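Local coordinates for protein oxidase/hydroxylase (Streptomyces hygroscopicus subsp. hygroscopicus, PDB 4XCB) that probably acts as a 2-oxoglutarate-dependent dioxygenase of the double-stranded beta-helix fold, holding a metal ion, 2-oxoglutarate and hygromycin B together in one pocket, at residues A[119-124]-A[250-254]; A[124-128]-A[203-207]; A[137-141]-A[226-232]. The contacts are given in a common frame with arbitrary orientation. Numbering follows the deposited sequence.

Interaction 1. Residues A[119-124]-A[250-254]; sequences VGRDLS and YVDHD. With HY0 (hygromycin b variant), chain G.
Three waters carry the polar link between these two loop segments, all donating to the carboxylate of D122. D122 heads an Asx turn: its OD1 accepts from S124 N at 3.0 Å and from S124 OG at 2.6 Å, with chi1 of D122 at t and of S124 at p. The end-to-end directions of 119-124 and 250-253 differ by 139°, and the nearest CA pairs are D122 with H253 (7.1 Å) and S124 with Y250 (7.8 Å). One water bridges D122 OD2 (2.9 Å) and D252 OD1 (2.6 Å), a second joins D122 OD2 (2.7 Å) to H253 N (3.0 Å), and a third joins D122 OD1 (3.1 Å) to V251 O (2.7 Å). H253, chi1 m, is the residue most covered: D122 CB makes a CH-pi contact 3.8 Å from its ring centroid, V119 CG2 lies 3.8 Å from its CE1, and its ND1 is hydrogen-bonded to E110 O. R121 O meets the ring edge, 2.9 Å from H253 CE1, and is itself hydrogen-bonded to Q84 of the second subunit. S124 CB touches the Y250 ring edge at CE2 (3.9 Å). The contact backs one wall of the hygromycin B pocket: D252 OD1 accepts from HY0 O35 and D252 OD2 from HY0 O8, each at 2.6 Å.

Interaction 2. Residues A[124-128]-A[203-207]; sequences SITHT and LNEAL
From S124 to H127 an irregular loop runs past the turn that leaves strand 200-204 of the double-stranded beta-helix, a turn bearing the metal-site residue E205. S124 itself stays clear of 203-207. I125 (phi/psi -126/8) sits over A206, their CA atoms 5.2 Å apart; with chi1 p and chi2 t it brings CG2 to 3.7 Å from E205 CB, while I125 CB and A206 CB are 4.2 Å apart and I125 O comes to 3.4 Å from A206 CB. T126 points away, its OG1 hydrogen-bonded to D122 O. H127, extended in backbone (-122/163) with chi1 p, turns back toward the turn: N204 ND2 lies over one face of its ring, 3.5 Å from CD2, and A206 CB is 3.6 Å from that same CD2. H127 NE2 is hydrogen-bonded to H163 O. T128 begins strand 128-130. The facing segment forms a type I turn from N204 to L207, combined with an Asx turn on N204 (chi1 t). E205, chi1 m, binds Fe(2+) in a structure of this protein; here its side chain is about 4 Å from the bound nickel ion and leads away from I125. The turn links strand 200-204 to strand 209-211, which starts with the nickel ligand H209. Two bonds close it: L207 N to N204 O at 2.9 Å, and A206 N to N204 OD1 at 3.0 Å.

Interaction 3. Residues A[137-141]-A[226-232]; sequences PYVKA and GYGPTFF. With HY0 (hygromycin b variant), chain G; AKG (2-oxoglutaric acid), chain F.
Strands 139-144 and 220-229 are antiparallel neighbours in the larger sheet of the double-stranded beta-helix, their short segments 147° apart in direction and 4.8 Å apart between axes. V139 and Y227 form a hydrogen-bonded pair that satisfies the backbone N and O of both residues: V139 N donates to Y227 O (3.1 Å) and Y227 N to V139 O (2.8 Å). K140 and G226 follow as a non-hydrogen-bonded pair, CA atoms 4.3 Å apart; K140 pairs through its backbone with L203 on the other side, and G226 with strand 86-96. The same two acceptors take CA-H...O contacts, Y138 CA to Y227 O (3.5 Å) and G226 CA to V139 O (3.4 Å). P137 O is buried without a hydrogen-bonding partner, 3.1 Å from both G228 CA and P229 CD; a CB on G228 would clash with it. P229 to F232 is a type I turn closed by F232 N to P229 O (3.0 Å), which brings F232 CZ to 3.6 Å from P137 CB. K140, chi1 m and otherwise extended, reaches into the active site, where NZ donates to HY0 O32 (2.9 Å), is hydrogen-bonded to Y92 OH and lies 3.1 Å from AKG O1. Y138 OH is hydrogen-bonded to E90 OE1, and Y227 OH to A69 O. Strands 200-204 and 86-96 flank the pair, and helix 72-82 covers V139 and Y227 on the face opposite K140.

All three contacts are mostly buried, but interaction 3 is true sheet pairing, interaction 2 packs a loop on a turn, and interaction 1 joins two loops through water, farther from the chain centre. S124 is shared by interactions 1 and 2. Interactions 2 and 3 meet in the larger sheet, where L203 and E205 pair through their backbones with K140 and Y138. Interactions 1 and 3 approach hygromycin B with opposite charges, D252 accepting and K140 donating, while E205 of interaction 2 touches it close to the metal. Interactions 1 and 3 also share a subunit interface: F231 of the second subunit packs against S124 and Y250 and meets F232 edge-to-face.

Interaction 1. Residues A[119-124]-A[250-254]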
loop_
_atom_site.group_PDB
_atom_site.type_symbol
_atom_site.label_atom_id
_atom_site.label_comp_id
_atom_site.label_asym_id
_atom_site.label_seq_id
_atom_site.Cartn_x
_atom_site.Cartn_y
_atom_site.Cartn_z
ATOM N N VAL A 119 -4.401 -8.397 16.611
ATOM C CA VAL A 119 -3.736 -7.903 15.410
ATOM C C VAL A 119 -4.245 -8.640 14.179
ATOM O O VAL A 119 -4.740 -9.765 14.283
ATOM C CB VAL A 119 -2.193 -8.033 15.522
ATOM C CG1 VAL A 119 -1.683 -7.197 16.676
ATOM C CG2 VAL A 119 -1.772 -9.497 15.717
ATOM N N GLY A 120 -4.152 -7.990 13.020
ATOM C CA GLY A 120 -4.672 -8.546 11.782
ATOM C C GLY A 120 -3.688 -8.621 10.631
ATOM O O GLY A 120 -4.082 -8.799 9.478
ATOM N N ARG A 121 -2.412 -8.448 10.942
ATOM C CA ARG A 121 -1.332 -8.680 9.986
ATOM C C ARG A 121 -0.354 -9.674 10.593
ATOM O O ARG A 121 -0.047 -9.603 11.787
ATOM C CB ARG A 121 -0.608 -7.381 9.634
ATOM C CG ARG A 121 -1.365 -6.448 8.707
ATOM C CD ARG A 121 -1.122 -6.861 7.261
ATOM N NE ARG A 121 -1.929 -6.139 6.281
ATOM C CZ ARG A 121 -3.201 -6.410 6.019
ATOM N NH1 ARG A 121 -3.813 -7.374 6.691
ATOM N NH2 ARG A 121 -3.863 -5.724 5.088
ATOM N N ASP A 122 0.121 -10.602 9.769
ATOM C CA ASP A 122 1.201 -11.517 10.129
ATOM C C ASP A 122 2.355 -11.133 9.240
ATOM O O ASP A 122 2.297 -11.341 8.021
ATOM C CB ASP A 122 0.805 -12.984 9.908
ATOM C CG ASP A 122 1.861 -13.969 10.403
ATOM O OD1 ASP A 122 3.053 -13.605 10.539
ATOM O OD2 ASP A 122 1.484 -15.132 10.666
ATOM N N LEU A 123 3.403 -10.566 9.837
ATOM C CA LEU A 123 4.461 -9.981 9.031
ATOM C C LEU A 123 5.286 -11.069 8.327
ATOM O O LEU A 123 5.977 -10.767 7.363
ATOM C CB LEU A 123 5.341 -9.043 9.878
ATOM C CG LEU A 123 4.634 -7.709 10.211
ATOM C CD1 LEU A 123 5.556 -6.745 10.960
ATOM C CD2 LEU A 123 4.061 -7.017 8.979
ATOM N N SER A 124 5.147 -12.336 8.731
ATOM C CA SER A 124 5.879 -13.422 8.068
ATOM C C SER A 124 5.352 -13.690 6.666
ATOM O O SER A 124 6.031 -14.315 5.840
ATOM C CB SER A 124 5.815 -14.728 8.888
ATOM O OG SER A 124 4.482 -15.203 9.022
ATOM N N TYR A 250 7.200 -19.160 14.677
ATOM C CA TYR A 250 6.094 -18.570 13.945
ATOM C C TYR A 250 4.802 -18.781 14.723
ATOM O O TYR A 250 4.435 -19.912 15.057
ATOM C CB TYR A 250 6.005 -19.182 12.543
ATOM C CG TYR A 250 7.199 -18.851 11.672
ATOM C CD1 TYR A 250 8.450 -19.417 11.922
ATOM C CD2 TYR A 250 7.084 -17.970 10.604
ATOM C CE1 TYR A 250 9.547 -19.109 11.140
ATOM C CE2 TYR A 250 8.185 -17.655 9.807
ATOM C CZ TYR A 250 9.409 -18.244 10.075
ATOM O OH TYR A 250 10.512 -17.938 9.310
ATOM N N VAL A 251 4.124 -17.679 15.013
ATOM C CA VAL A 251 2.842 -17.720 15.709
ATOM C C VAL A 251 1.729 -17.445 14.719
ATOM O O VAL A 251 1.547 -16.312 14.271
ATOM C CB VAL A 251 2.775 -16.690 16.863
ATOM C CG1 VAL A 251 1.436 -16.802 17.592
ATOM C CG2 VAL A 251 3.937 -16.876 17.832
ATOM N N ASP A 252 0.985 -18.488 14.357
ATOM C CA ASP A 252 -0.024 -18.336 13.321
ATOM C C ASP A 252 -1.263 -17.597 13.810
ATOM O O ASP A 252 -1.658 -17.703 14.973
ATOM C CB ASP A 252 -0.443 -19.700 12.765
ATOM C CG ASP A 252 0.677 -20.404 12.004
ATOM O OD1 ASP A 252 1.734 -19.788 11.751
ATOM O OD2 ASP A 252 0.488 -21.585 11.638
ATOM N N HIS A 253 -1.870 -16.861 12.890
ATOM C CA HIS A 253 -3.169 -16.245 13.121
ATOM C C HIS A 253 -4.240 -17.319 12.938
ATOM O O HIS A 253 -3.896 -18.477 12.732
ATOM C CB HIS A 253 -3.359 -15.047 12.178
ATOM C CG HIS A 253 -2.424 -13.910 12.467
ATOM N ND1 HIS A 253 -2.791 -12.584 12.340
ATOM C CD2 HIS A 253 -1.140 -13.903 12.894
ATOM C CE1 HIS A 253 -1.773 -11.817 12.681
ATOM N NE2 HIS A 253 -0.755 -12.593 13.007
ATOM N N ASP A 254 -5.517 -16.953 13.044
ATOM C CA ASP A 254 -6.602 -17.954 13.016
ATOM C C ASP A 254 -6.448 -18.911 11.850
ATOM O O ASP A 254 -6.210 -18.478 10.736
ATOM C CB ASP A 254 -7.987 -17.299 12.898
ATOM C CG ASP A 254 -8.409 -16.508 14.135
ATOM O OD1 ASP A 254 -7.806 -16.669 15.207
ATOM O OD2 ASP A 254 -9.389 -15.724 14.011
HETATM C C1 HY0 G . -1.090 -23.795 13.662
HETATM C C2 HY0 G . -1.944 -23.749 14.908
HETATM C C3 HY0 G . -1.491 -24.827 15.881
HETATM C C4 HY0 G . -1.591 -26.206 15.229
HETATM C C5 HY0 G . -0.829 -26.255 13.902
HETATM C C6 HY0 G . -1.206 -25.137 12.980
HETATM N N7 HY0 G . -1.796 -22.476 15.504
HETATM O O8 HY0 G . -1.568 -22.807 12.779
HETATM N N9 HY0 G . -1.048 -27.172 16.121
HETATM C C10 HY0 G . -2.054 -27.494 17.129
HETATM O O11 HY0 G . -1.142 -27.475 13.264
HETATM C C12 HY0 G . 0.056 -24.778 9.491
HETATM C C13 HY0 G . -0.928 -25.065 10.592
HETATM O O14 HY0 G . -1.671 -26.244 10.395
HETATM C C15 HY0 G . -2.399 -26.172 9.201
HETATM C C16 HY0 G . -1.420 -26.351 8.083
HETATM C C17 HY0 G . -0.414 -25.131 8.146
HETATM O O18 HY0 G . -0.279 -25.165 11.856
HETATM C C19 HY0 G . -3.436 -27.293 9.190
HETATM O O20 HY0 G . -4.451 -26.973 10.145
HETATM O O21 HY0 G . -0.727 -27.535 8.225
HETATM O O22 HY0 G . 0.671 -25.433 7.373
HETATM C C23 HY0 G . 1.827 -25.263 8.215
HETATM C C24 HY0 G . 2.862 -26.267 7.829
HETATM C C25 HY0 G . 4.201 -25.910 8.456
HETATM C C26 HY0 G . 4.588 -24.479 8.143
HETATM C C27 HY0 G . 3.499 -23.584 8.628
HETATM O O28 HY0 G . 2.302 -23.958 7.986
HETATM O O29 HY0 G . 1.383 -25.427 9.629
HETATM O O30 HY0 G . 2.518 -27.576 8.296
HETATM O O31 HY0 G . 5.167 -26.830 8.002
HETATM O O32 HY0 G . 4.793 -24.280 6.742
HETATM C C33 HY0 G . 3.801 -22.116 8.275
HETATM C C34 HY0 G . 3.011 -21.205 9.179
HETATM O O35 HY0 G . 3.561 -21.160 10.480
HETATM N N36 HY0 G . 3.377 -21.877 6.945
HETATM O O HOH W 1 2.996 -17.554 11.332
HETATM O O HOH W 2 -0.796 -16.454 10.112
HETATM O O HOH W 3 3.236 -14.348 13.501
#

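Interaction 2. Residues A[124-128]-A[203-207]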
loop_
_atom_site.group_PDB
_atom_site.type_symbol
_atom_site.label_atom_id
_atom_site.label_comp_id
_atom_site.label_asym_id
_atom_site.label_seq_id
_atom_site.Cartn_x
_atom_site.Cartn_y
_atom_site.Cartn_z
ATOM N N SER A 124 5.147 -12.336 8.731
ATOM C CA SER A 124 5.879 -13.422 8.068
ATOM C C SER A 124 5.352 -13.690 6.666
ATOM O O SER A 124 6.031 -14.315 5.840
ATOM C CB SER A 124 5.815 -14.728 8.888
ATOM O OG SER A 124 4.482 -15.203 9.022
ATOM N N ILE A 125 4.129 -13.245 6.397
ATOM C CA ILE A 125 3.518 -13.478 5.107
ATOM C C ILE A 125 3.028 -12.201 4.441
ATOM O O ILE A 125 2.338 -12.260 3.436
ATOM C CB ILE A 125 2.302 -14.445 5.203
ATOM C CG1 ILE A 125 1.376 -14.020 6.348
ATOM C CG2 ILE A 125 2.784 -15.883 5.371
ATOM C CD1 ILE A 125 0.043 -14.771 6.398
ATOM N N THR A 126 3.364 -11.058 5.020
ATOM C CA THR A 126 2.945 -9.775 4.481
ATOM C C THR A 126 3.839 -9.409 3.296
ATOM O O THR A 126 5.061 -9.296 3.419
ATOM C CB THR A 126 2.964 -8.699 5.586
ATOM O OG1 THR A 126 1.915 -8.975 6.526
ATOM C CG2 THR A 126 2.744 -7.336 5.012
ATOM N N HIS A 127 3.226 -9.257 2.128
ATOM C CA HIS A 127 3.994 -9.146 0.913
ATOM C C HIS A 127 3.702 -7.852 0.183
ATOM O O HIS A 127 2.717 -7.161 0.463
ATOM C CB HIS A 127 3.715 -10.347 0.012
ATOM C CG HIS A 127 2.271 -10.516 -0.318
ATOM N ND1 HIS A 127 1.725 -10.059 -1.496
ATOM C CD2 HIS A 127 1.255 -11.075 0.378
ATOM C CE1 HIS A 127 0.433 -10.335 -1.514
ATOM N NE2 HIS A 127 0.122 -10.950 -0.388
ATOM N N THR A 128 4.584 -7.506 -0.737
ATOM C CA THR A 128 4.416 -6.252 -1.439
ATOM C C THR A 128 4.957 -6.338 -2.861
ATOM O O THR A 128 5.333 -7.412 -3.348
ATOM C CB THR A 128 5.091 -5.110 -0.632
ATOM O OG1 THR A 128 4.745 -3.830 -1.168
ATOM C CG2 THR A 128 6.578 -5.257 -0.635
ATOM N N LEU A 203 3.734 -21.265 -4.122
ATOM C CA LEU A 203 2.646 -20.773 -3.274
ATOM C C LEU A 203 3.068 -19.598 -2.390
ATOM O O LEU A 203 4.017 -19.700 -1.625
ATOM C CB LEU A 203 2.137 -21.915 -2.395
ATOM C CG LEU A 203 1.063 -21.627 -1.351
ATOM C CD1 LEU A 203 -0.205 -21.142 -2.040
ATOM C CD2 LEU A 203 0.779 -22.892 -0.555
ATOM N N ASN A 204 2.355 -18.488 -2.505
ATOM C CA ASN A 204 2.440 -17.384 -1.545
ATOM C C ASN A 204 1.730 -17.798 -0.265
ATOM O O ASN A 204 0.521 -18.023 -0.283
ATOM C CB ASN A 204 1.781 -16.130 -2.139
ATOM C CG ASN A 204 1.982 -14.883 -1.276
ATOM O OD1 ASN A 204 2.254 -14.978 -0.087
ATOM N ND2 ASN A 204 1.830 -13.704 -1.886
ATOM N N GLU A 205 2.440 -17.895 0.851
ATOM C CA GLU A 205 1.812 -18.432 2.057
ATOM C C GLU A 205 0.768 -17.477 2.637
ATOM O O GLU A 205 0.036 -17.834 3.558
ATOM C CB GLU A 205 2.875 -18.793 3.099
ATOM C CG GLU A 205 3.520 -20.162 2.807
ATOM C CD GLU A 205 2.535 -21.312 2.959
ATOM O OE1 GLU A 205 1.926 -21.449 4.040
ATOM O OE2 GLU A 205 2.364 -22.082 1.991
ATOM N N ALA A 206 0.656 -16.292 2.057
ATOM C CA ALA A 206 -0.438 -15.385 2.416
ATOM C C ALA A 206 -1.797 -15.912 1.940
ATOM O O ALA A 206 -2.833 -15.524 2.491
ATOM C CB ALA A 206 -0.178 -14.001 1.846
ATOM N N LEU A 207 -1.791 -16.785 0.936
ATOM C CA LEU A 207 -3.038 -17.321 0.383
ATOM C C LEU A 207 -3.718 -18.218 1.403
ATOM O O LEU A 207 -3.071 -19.008 2.054
ATOM C CB LEU A 207 -2.746 -18.093 -0.900
ATOM C CG LEU A 207 -3.967 -18.563 -1.673
ATOM C CD1 LEU A 207 -4.673 -17.352 -2.274
ATOM C CD2 LEU A 207 -3.495 -19.488 -2.762
#

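Interaction 3. Residues A[137-141]-A[226-232]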
loop_
_atom_site.group_PDB
_atom_site.type_symbol
_atom_site.label_atom_id
_atom_site.label_comp_id
_atom_site.label_asym_id
_atom_site.label_seq_id
_atom_site.Cartn_x
_atom_site.Cartn_y
_atom_site.Cartn_z
ATOM N N PRO A 137 7.588 -12.659 1.395
ATOM C CA PRO A 137 8.631 -13.153 2.300
ATOM C C PRO A 137 8.551 -14.652 2.622
ATOM O O PRO A 137 9.546 -15.184 3.116
ATOM C CB PRO A 137 8.416 -12.313 3.558
ATOM C CG PRO A 137 6.972 -11.998 3.544
ATOM C CD PRO A 137 6.585 -11.839 2.096
ATOM N N TYR A 138 7.431 -15.324 2.382
ATOM C CA TYR A 138 7.361 -16.736 2.719
ATOM C C TYR A 138 6.649 -17.440 1.594
ATOM O O TYR A 138 5.446 -17.249 1.421
ATOM C CB TYR A 138 6.629 -16.961 4.049
ATOM C CG TYR A 138 6.988 -18.248 4.758
ATOM C CD1 TYR A 138 7.463 -18.228 6.059
ATOM C CD2 TYR A 138 6.874 -19.472 4.125
ATOM C CE1 TYR A 138 7.803 -19.393 6.716
ATOM C CE2 TYR A 138 7.202 -20.647 4.773
ATOM C CZ TYR A 138 7.666 -20.604 6.066
ATOM O OH TYR A 138 8.012 -21.767 6.735
ATOM N N VAL A 139 7.392 -18.212 0.808
ATOM C CA VAL A 139 6.797 -18.977 -0.277
ATOM C C VAL A 139 7.201 -20.446 -0.179
ATOM O O VAL A 139 8.250 -20.808 0.407
ATOM C CB VAL A 139 7.186 -18.409 -1.656
ATOM C CG1 VAL A 139 6.760 -16.926 -1.764
ATOM C CG2 VAL A 139 8.661 -18.545 -1.877
ATOM N N LYS A 140 6.349 -21.301 -0.729
ATOM C CA LYS A 140 6.586 -22.724 -0.759
ATOM C C LYS A 140 6.605 -23.237 -2.169
ATOM O O LYS A 140 5.824 -22.793 -3.011
ATOM C CB LYS A 140 5.519 -23.476 0.025
ATOM C CG LYS A 140 5.702 -23.459 1.499
ATOM C CD LYS A 140 4.750 -24.447 2.133
ATOM C CE LYS A 140 4.782 -24.315 3.634
ATOM N NZ LYS A 140 3.596 -24.988 4.247
ATOM N N ALA A 141 7.488 -24.189 -2.423
ATOM C CA ALA A 141 7.397 -24.992 -3.627
ATOM C C ALA A 141 6.873 -26.356 -3.228
ATOM O O ALA A 141 7.532 -27.101 -2.505
ATOM C CB ALA A 141 8.751 -25.107 -4.319
ATOM N N GLY A 226 10.082 -24.612 1.857
ATOM C CA GLY A 226 9.676 -23.271 2.235
ATOM C C GLY A 226 10.888 -22.375 2.213
ATOM O O GLY A 226 11.946 -22.751 2.714
ATOM N N TYR A 227 10.731 -21.206 1.603
ATOM C CA TYR A 227 11.830 -20.271 1.416
ATOM C C TYR A 227 11.444 -18.895 1.884
ATOM O O TYR A 227 10.284 -18.489 1.767
ATOM C CB TYR A 227 12.255 -20.190 -0.055
ATOM C CG TYR A 227 12.610 -21.507 -0.698
ATOM C CD1 TYR A 227 11.636 -22.270 -1.323
ATOM C CD2 TYR A 227 13.915 -21.991 -0.675
ATOM C CE1 TYR A 227 11.948 -23.477 -1.921
ATOM C CE2 TYR A 227 14.239 -23.195 -1.275
ATOM C CZ TYR A 227 13.254 -23.936 -1.887
ATOM O OH TYR A 227 13.561 -25.140 -2.489
ATOM N N GLY A 228 12.421 -18.142 2.369
ATOM C CA GLY A 228 12.209 -16.738 2.644
ATOM C C GLY A 228 13.542 -16.042 2.770
ATOM O O GLY A 228 14.582 -16.615 2.415
ATOM N N PRO A 229 13.530 -14.820 3.300
ATOM C CA PRO A 229 14.763 -14.038 3.394
ATOM C C PRO A 229 15.750 -14.596 4.402
ATOM O O PRO A 229 15.369 -15.329 5.294
ATOM C CB PRO A 229 14.268 -12.655 3.831
ATOM C CG PRO A 229 12.813 -12.650 3.505
ATOM C CD PRO A 229 12.353 -14.038 3.723
ATOM N N THR A 230 17.015 -14.236 4.248
ATOM C CA THR A 230 18.049 -14.740 5.139
ATOM C C THR A 230 17.848 -14.363 6.596
ATOM O O THR A 230 18.426 -15.009 7.472
ATOM C CB THR A 230 19.442 -14.246 4.712
ATOM O OG1 THR A 230 19.449 -12.812 4.625
ATOM C CG2 THR A 230 19.806 -14.834 3.371
ATOM N N PHE A 231 17.043 -13.344 6.869
ATOM C CA PHE A 231 16.822 -12.926 8.253
ATOM C C PHE A 231 15.592 -13.591 8.871
ATOM O O PHE A 231 15.270 -13.309 10.021
ATOM C CB PHE A 231 16.696 -11.397 8.354
ATOM C CG PHE A 231 15.735 -10.798 7.380
ATOM C CD1 PHE A 231 16.174 -10.309 6.155
ATOM C CD2 PHE A 231 14.388 -10.742 7.677
ATOM C CE1 PHE A 231 15.285 -9.765 5.253
ATOM C CE2 PHE A 231 13.493 -10.202 6.767
ATOM C CZ PHE A 231 13.947 -9.722 5.555
ATOM N N PHE A 232 14.899 -14.445 8.113
ATOM C CA PHE A 232 13.851 -15.285 8.695
ATOM C C PHE A 232 14.481 -16.483 9.395
ATOM O O PHE A 232 15.476 -17.029 8.911
ATOM C CB PHE A 232 12.860 -15.787 7.631
ATOM C CG PHE A 232 11.708 -14.847 7.365
ATOM C CD1 PHE A 232 11.857 -13.478 7.488
ATOM C CD2 PHE A 232 10.483 -15.352 6.956
ATOM C CE1 PHE A 232 10.787 -12.625 7.227
ATOM C CE2 PHE A 232 9.424 -14.510 6.689
ATOM C CZ PHE A 232 9.571 -13.158 6.821
HETATM C C1 HY0 G . -1.090 -23.795 13.662
HETATM C C2 HY0 G . -1.944 -23.749 14.908
HETATM C C3 HY0 G . -1.491 -24.827 15.881
HETATM C C4 HY0 G . -1.591 -26.206 15.229
HETATM C C5 HY0 G . -0.829 -26.255 13.902
HETATM C C6 HY0 G . -1.206 -25.137 12.980
HETATM N N7 HY0 G . -1.796 -22.476 15.504
HETATM O O8 HY0 G . -1.568 -22.807 12.779
HETATM N N9 HY0 G . -1.048 -27.172 16.121
HETATM C C10 HY0 G . -2.054 -27.494 17.129
HETATM O O11 HY0 G . -1.142 -27.475 13.264
HETATM C C12 HY0 G . 0.056 -24.778 9.491
HETATM C C13 HY0 G . -0.928 -25.065 10.592
HETATM O O14 HY0 G . -1.671 -26.244 10.395
HETATM C C15 HY0 G . -2.399 -26.172 9.201
HETATM C C16 HY0 G . -1.420 -26.351 8.083
HETATM C C17 HY0 G . -0.414 -25.131 8.146
HETATM O O18 HY0 G . -0.279 -25.165 11.856
HETATM C C19 HY0 G . -3.436 -27.293 9.190
HETATM O O20 HY0 G . -4.451 -26.973 10.145
HETATM O O21 HY0 G . -0.727 -27.535 8.225
HETATM O O22 HY0 G . 0.671 -25.433 7.373
HETATM C C23 HY0 G . 1.827 -25.263 8.215
HETATM C C24 HY0 G . 2.862 -26.267 7.829
HETATM C C25 HY0 G . 4.201 -25.910 8.456
HETATM C C26 HY0 G . 4.588 -24.479 8.143
HETATM C C27 HY0 G . 3.499 -23.584 8.628
HETATM O O28 HY0 G . 2.302 -23.958 7.986
HETATM O O29 HY0 G . 1.383 -25.427 9.629
HETATM O O30 HY0 G . 2.518 -27.576 8.296
HETATM O O31 HY0 G . 5.167 -26.830 8.002
HETATM O O32 HY0 G . 4.793 -24.280 6.742
HETATM C C33 HY0 G . 3.801 -22.116 8.275
HETATM C C34 HY0 G . 3.011 -21.205 9.179
HETATM O O35 HY0 G . 3.561 -21.160 10.480
HETATM N N36 HY0 G . 3.377 -21.877 6.945
HETATM C C1 AKG F . 0.747 -27.350 3.561
HETATM O O1 AKG F . 0.784 -26.296 4.271
HETATM O O2 AKG F . 1.507 -28.332 3.820
HETATM C C2 AKG F . -0.204 -27.432 2.399
HETATM O O5 AKG F . -0.828 -26.426 2.114
HETATM C C3 AKG F . -0.389 -28.745 1.657
HETATM C C4 AKG F . -0.940 -28.582 0.260
HETATM C C5 AKG F . -1.353 -29.937 -0.293
HETATM O O3 AKG F . -1.712 -30.040 -1.499
HETATM O O4 AKG F . -1.332 -30.948 0.460
#